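Local coordinates for uncharacterized protein MT2708 (Mycobacterium tuberculosis, PDB 2FGG), which is of unknown function but is related in sequence to Rv1738 of the same organism, at residues R23-A28 / V38-A43; A43-A48 / D57-A62. All blocks are in the same frame, centred on the assembly; numbering follows the deposited sequence.

Contact 1 pairs residues 23-28 with 38-43, the central and last strands of a three-stranded antiparallel sheet, and contact 2 sets the loop that leaves that last strand against the first part of the long helix 54-83. They follow each other along the chain, the first closing before the second opens; they share Ala43, and their centres lie about 9 Å apart. They also touch directly, Ala26 CB lying 3.6 Å from Ala60 O where the helix crosses the small-residue face of the sheet. Together they describe how this short chain turns from a hairpin into the helix that covers it.

Contact 1 of 2, residues R23-A28 / V38-A43; sequences RTRAKA and VGVGLA
Ala26 and Gly41 face each other at the middle of this antiparallel pairing, joined by two short, fairly straight bonds: Ala26 N to Gly41 O and Gly41 N to Ala26 O, both 2.8 Å. Ala28 with Gly39 repeats the doubly bonded pattern. At the Thr24 end it weakens: Ala43 N still reaches Thr24 O at 2.9 Å, but the return bond from Thr24 N to Ala43 O is weak, its angle at the hydrogen only 118°; its acceptor belongs to the peptide before Arg44, modelled cis, so this end is less certain.

The tight face carries Thr24, Ala26, Ala28 and Ala43, with Gly39 and Gly41 adding no side chain. Such small residues let helix 54-83 come close: Thr24 and Ala26 touch Ala60, while Ala28 meets Leu65. The helix also serves the far edge of strand 35-43, where Asp67 accepts a hydrogen bond from Val40 N and Arg63 donates one to Leu42 O.

The opposite face is looser and bears longer chains. Arg25 has CG anti to its backbone N (chi1 -179°), which sets CG 4.0 Å from Val40 CG1; the chain bends farther out. Its CB lies 3.8 Å from Leu42 CD2. Arg25 runs alongside both neighbours, pointing the same way, so its aliphatic stem packs against their methyls while its guanidinium forms a salt bridge with Glu18 on the adjoining strand. Lys27 packs more lightly, CB to Val38 CG1 at 4.0 Å. Just before the strand, Arg23 bends back toward Ala43, though its unusual backbone and torsions make this placement doubtful.

A face of small residues covered by the helix and a partly exposed charged and aliphatic one mark a two-layer alpha+beta arrangement, an antiparallel hairpin of a three-stranded meander with one helix against a face.

Contact 2 of 2, residues A43-A48 / D57-A62; sequences ARLDPA and DELAIA
Leu59 reaches from the helix toward the loop and makes nearly all of this small contact with one methyl, CD2. The apolar part has two members. Leu45 CD2 comes closest, meeting Leu59 CD2 at 3.7 Å as the two side chains slant across each other. Ala43 CB lies 4.0 Å from the same methyl. Leu59 has CG anti to its backbone N (chi1 -179°), which carries the branch point out from the helix to within 4.0 Å of Ala43 CB. Alanine suits the end of the strand because its single methyl fits close to the helix backbone, 4.4 Å from Ala60 N, whereas a branched leucine on the helix can span the wider gap to the loop.

A second kind of contact is the loose packing of a charged group on this methyl: Arg44 NH1 is 4.1 Å from Leu59 CD2, the guanidinium lying obliquely to it. The cis peptide before Arg44 and the unusual backbone of Arg44 and Leu45 make the placing of both side chains less certain.

The hydrogen bonds near this contact lie along the helix itself, where Ile61 N is bonded to Asp57 O at 2.9 Å and Glu58 OE1 to Gln54. Held by van der Waals contact alone, with neither directional bonds nor salt bridges between its two segments, this junction probably fixes the loop to the helix only lightly.

Contact 1 of 2, residues R23-A28 / V38-A43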
loop_
_atom_site.group_PDB
_atom_site.type_symbol
_atom_site.label_atom_id
_atom_site.label_comp_id
_atom_site.label_asym_id
_atom_site.label_seq_id
_atom_site.Cartn_x
_atom_site.Cartn_y
_atom_site.Cartn_z
ATOM N N ARG A 23 -0.570 5.017 -17.820
ATOM C CA ARG A 23 -1.760 4.677 -17.011
ATOM C C ARG A 23 -1.332 3.471 -16.192
ATOM O O ARG A 23 -1.957 2.419 -16.242
ATOM C CB ARG A 23 -3.034 4.342 -17.789
ATOM C CG ARG A 23 -4.346 4.892 -17.196
ATOM C CD ARG A 23 -4.206 5.433 -15.761
ATOM N NE ARG A 23 -5.053 6.614 -15.560
ATOM C CZ ARG A 23 -4.884 7.525 -14.602
ATOM N NH1 ARG A 23 -3.893 7.414 -13.726
ATOM N NH2 ARG A 23 -5.715 8.559 -14.518
ATOM N N THR A 24 -0.242 3.632 -15.451
ATOM C CA THR A 24 0.333 2.542 -14.672
ATOM C C THR A 24 -0.239 2.460 -13.246
ATOM O O THR A 24 -0.382 3.469 -12.559
ATOM C CB THR A 24 1.897 2.551 -14.726
ATOM O OG1 THR A 24 2.446 2.194 -13.453
ATOM C CG2 THR A 24 2.435 3.912 -15.149
ATOM N N ARG A 25 -0.581 1.244 -12.830
ATOM C CA ARG A 25 -1.221 1.002 -11.538
ATOM C C ARG A 25 -0.445 -0.002 -10.702
ATOM O O ARG A 25 -0.013 -1.033 -11.197
ATOM C CB ARG A 25 -2.649 0.487 -11.730
ATOM C CG ARG A 25 -3.408 0.235 -10.431
ATOM C CD ARG A 25 -4.093 -1.126 -10.450
ATOM N NE ARG A 25 -5.325 -1.112 -11.229
ATOM C CZ ARG A 25 -5.886 -2.188 -11.777
ATOM N NH1 ARG A 25 -5.326 -3.385 -11.645
ATOM N NH2 ARG A 25 -7.008 -2.061 -12.472
ATOM N N ALA A 26 -0.283 0.309 -9.425
ATOM C CA ALA A 26 0.339 -0.615 -8.496
ATOM C C ALA A 26 -0.632 -1.051 -7.409
ATOM O O ALA A 26 -1.459 -0.271 -6.936
ATOM C CB ALA A 26 1.591 -0.019 -7.887
ATOM N N LYS A 27 -0.526 -2.323 -7.048
ATOM C CA LYS A 27 -1.245 -2.893 -5.931
ATOM C C LYS A 27 -0.218 -3.450 -4.950
ATOM O O LYS A 27 0.674 -4.197 -5.354
ATOM C CB LYS A 27 -2.192 -3.984 -6.419
ATOM C CG LYS A 27 -3.413 -3.434 -7.143
ATOM C CD LYS A 27 -4.249 -4.529 -7.771
ATOM C CE LYS A 27 -5.562 -3.970 -8.249
ATOM N NZ LYS A 27 -6.555 -5.054 -8.433
ATOM N N ALA A 28 -0.322 -3.043 -3.680
ATOM C CA ALA A 28 0.519 -3.569 -2.595
ATOM C C ALA A 28 -0.334 -4.361 -1.600
ATOM O O ALA A 28 -1.128 -3.786 -0.856
ATOM C CB ALA A 28 1.255 -2.449 -1.896
ATOM N N VAL A 38 -5.046 -4.324 0.650
ATOM C CA VAL A 38 -4.469 -3.922 -0.627
ATOM C C VAL A 38 -4.458 -2.414 -0.744
ATOM O O VAL A 38 -5.492 -1.764 -0.648
ATOM C CB VAL A 38 -5.227 -4.524 -1.836
ATOM C CG1 VAL A 38 -4.465 -4.263 -3.128
ATOM C CG2 VAL A 38 -5.437 -6.010 -1.651
ATOM N N GLY A 39 -3.269 -1.869 -0.940
ATOM C CA GLY A 39 -3.103 -0.465 -1.274
ATOM C C GLY A 39 -3.045 -0.339 -2.780
ATOM O O GLY A 39 -2.361 -1.117 -3.443
ATOM N N VAL A 40 -3.782 0.622 -3.328
ATOM C CA VAL A 40 -3.835 0.805 -4.771
ATOM C C VAL A 40 -3.323 2.193 -5.128
ATOM O O VAL A 40 -3.740 3.180 -4.532
ATOM C CB VAL A 40 -5.261 0.576 -5.325
ATOM C CG1 VAL A 40 -5.227 0.418 -6.839
ATOM C CG2 VAL A 40 -5.889 -0.662 -4.700
ATOM N N GLY A 41 -2.405 2.244 -6.090
ATOM C CA GLY A 41 -1.830 3.494 -6.575
ATOM C C GLY A 41 -1.843 3.617 -8.091
ATOM O O GLY A 41 -1.657 2.634 -8.796
ATOM N N LEU A 42 -2.054 4.836 -8.587
ATOM C CA LEU A 42 -2.184 5.093 -10.018
ATOM C C LEU A 42 -1.426 6.332 -10.458
ATOM O O LEU A 42 -1.519 7.374 -9.821
ATOM C CB LEU A 42 -3.655 5.279 -10.378
ATOM C CG LEU A 42 -4.486 4.014 -10.543
ATOM C CD1 LEU A 42 -5.822 4.161 -9.836
ATOM C CD2 LEU A 42 -4.675 3.704 -12.023
ATOM N N ALA A 43 -0.679 6.192 -11.549
ATOM C CA ALA A 43 -0.074 7.299 -12.284
ATOM C C ALA A 43 -0.501 7.031 -13.721
ATOM O O ALA A 43 -0.467 5.870 -14.102
ATOM C CB ALA A 43 1.423 7.220 -12.154
#

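Contact 2 of 2, residues A43-A48 / D57-A62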
loop_
_atom_site.group_PDB
_atom_site.type_symbol
_atom_site.label_atom_id
_atom_site.label_comp_id
_atom_site.label_asym_id
_atom_site.label_seq_id
_atom_site.Cartn_x
_atom_site.Cartn_y
_atom_site.Cartn_z
ATOM N N ALA A 43 -0.679 6.192 -11.549
ATOM C CA ALA A 43 -0.074 7.299 -12.284
ATOM C C ALA A 43 -0.501 7.031 -13.721
ATOM O O ALA A 43 -0.467 5.870 -14.102
ATOM C CB ALA A 43 1.423 7.220 -12.154
ATOM N N ARG A 44 -0.892 7.995 -14.571
ATOM C CA ARG A 44 -0.672 9.460 -14.598
ATOM C C ARG A 44 0.104 9.699 -15.893
ATOM O O ARG A 44 -0.353 9.283 -16.957
ATOM C CB ARG A 44 0.041 10.060 -13.370
ATOM C CG ARG A 44 -0.872 10.856 -12.417
ATOM C CD ARG A 44 -0.082 11.774 -11.481
ATOM N NE ARG A 44 -0.052 13.171 -11.923
ATOM C CZ ARG A 44 1.001 13.784 -12.472
ATOM N NH1 ARG A 44 2.146 13.131 -12.664
ATOM N NH2 ARG A 44 0.910 15.063 -12.835
ATOM N N LEU A 45 1.257 10.366 -15.789
ATOM C CA LEU A 45 2.296 10.474 -16.842
ATOM C C LEU A 45 1.950 10.041 -18.290
ATOM O O LEU A 45 1.853 8.839 -18.555
ATOM C CB LEU A 45 3.576 9.732 -16.391
ATOM C CG LEU A 45 4.489 10.201 -15.239
ATOM C CD1 LEU A 45 5.172 11.533 -15.529
ATOM C CD2 LEU A 45 3.775 10.269 -13.900
ATOM N N ASP A 46 1.776 10.976 -19.238
ATOM C CA ASP A 46 1.700 12.443 -19.039
ATOM C C ASP A 46 1.580 13.343 -20.309
ATOM O O ASP A 46 1.936 14.525 -20.237
ATOM C CB ASP A 46 2.821 12.977 -18.113
ATOM C CG ASP A 46 4.217 12.933 -18.751
ATOM O OD1 ASP A 46 4.351 12.655 -19.969
ATOM O OD2 ASP A 46 5.194 13.195 -18.011
ATOM N N PRO A 47 1.090 12.821 -21.466
ATOM C CA PRO A 47 0.761 11.467 -21.964
ATOM C C PRO A 47 1.857 10.361 -22.075
ATOM O O PRO A 47 1.682 9.353 -21.386
ATOM C CB PRO A 47 0.024 11.729 -23.297
ATOM C CG PRO A 47 -0.427 13.157 -23.216
ATOM C CD PRO A 47 0.665 13.846 -22.445
ATOM N N ALA A 48 2.947 10.444 -22.868
ATOM C CA ALA A 48 3.491 11.530 -23.751
ATOM C C ALA A 48 4.191 12.760 -23.107
ATOM O O ALA A 48 3.536 13.709 -22.681
ATOM C CB ALA A 48 2.537 11.922 -24.917
ATOM N N ASP A 57 6.142 3.759 -12.640
ATOM C CA ASP A 57 6.149 2.619 -11.722
ATOM C C ASP A 57 6.371 3.047 -10.289
ATOM O O ASP A 57 5.593 2.687 -9.406
ATOM C CB ASP A 57 7.244 1.615 -12.096
ATOM C CG ASP A 57 6.985 0.918 -13.408
ATOM O OD1 ASP A 57 5.931 1.157 -14.038
ATOM O OD2 ASP A 57 7.865 0.137 -13.821
ATOM N N GLU A 58 7.434 3.806 -10.048
ATOM C CA GLU A 58 7.754 4.248 -8.689
ATOM C C GLU A 58 6.718 5.210 -8.090
ATOM O O GLU A 58 6.502 5.213 -6.879
ATOM C CB GLU A 58 9.172 4.835 -8.617
ATOM C CG GLU A 58 9.376 6.133 -9.377
ATOM C CD GLU A 58 10.829 6.450 -9.639
ATOM O OE1 GLU A 58 11.700 5.604 -9.371
ATOM O OE2 GLU A 58 11.108 7.551 -10.136
ATOM N N LEU A 59 6.077 6.021 -8.927
ATOM C CA LEU A 59 4.992 6.882 -8.463
ATOM C C LEU A 59 3.752 6.071 -8.097
ATOM O O LEU A 59 3.073 6.374 -7.118
ATOM C CB LEU A 59 4.642 7.942 -9.511
ATOM C CG LEU A 59 3.537 8.959 -9.201
ATOM C CD1 LEU A 59 3.695 9.574 -7.822
ATOM C CD2 LEU A 59 3.498 10.047 -10.266
ATOM N N ALA A 60 3.452 5.050 -8.891
ATOM C CA ALA A 60 2.341 4.165 -8.598
ATOM C C ALA A 60 2.601 3.412 -7.305
ATOM O O ALA A 60 1.713 3.303 -6.473
ATOM C CB ALA A 60 2.111 3.204 -9.728
ATOM N N ILE A 61 3.811 2.892 -7.138
ATOM C CA ILE A 61 4.162 2.162 -5.926
ATOM C C ILE A 61 4.052 3.078 -4.712
ATOM O O ILE A 61 3.493 2.695 -3.692
ATOM C CB ILE A 61 5.583 1.562 -5.996
ATOM C CG1 ILE A 61 5.682 0.531 -7.119
ATOM C CG2 ILE A 61 5.940 0.890 -4.690
ATOM C CD1 ILE A 61 7.103 0.078 -7.389
ATOM N N ALA A 62 4.574 4.293 -4.827
ATOM C CA ALA A 62 4.493 5.262 -3.748
ATOM C C ALA A 62 3.041 5.505 -3.326
ATOM O O ALA A 62 2.732 5.520 -2.145
ATOM C CB ALA A 62 5.183 6.562 -4.149
#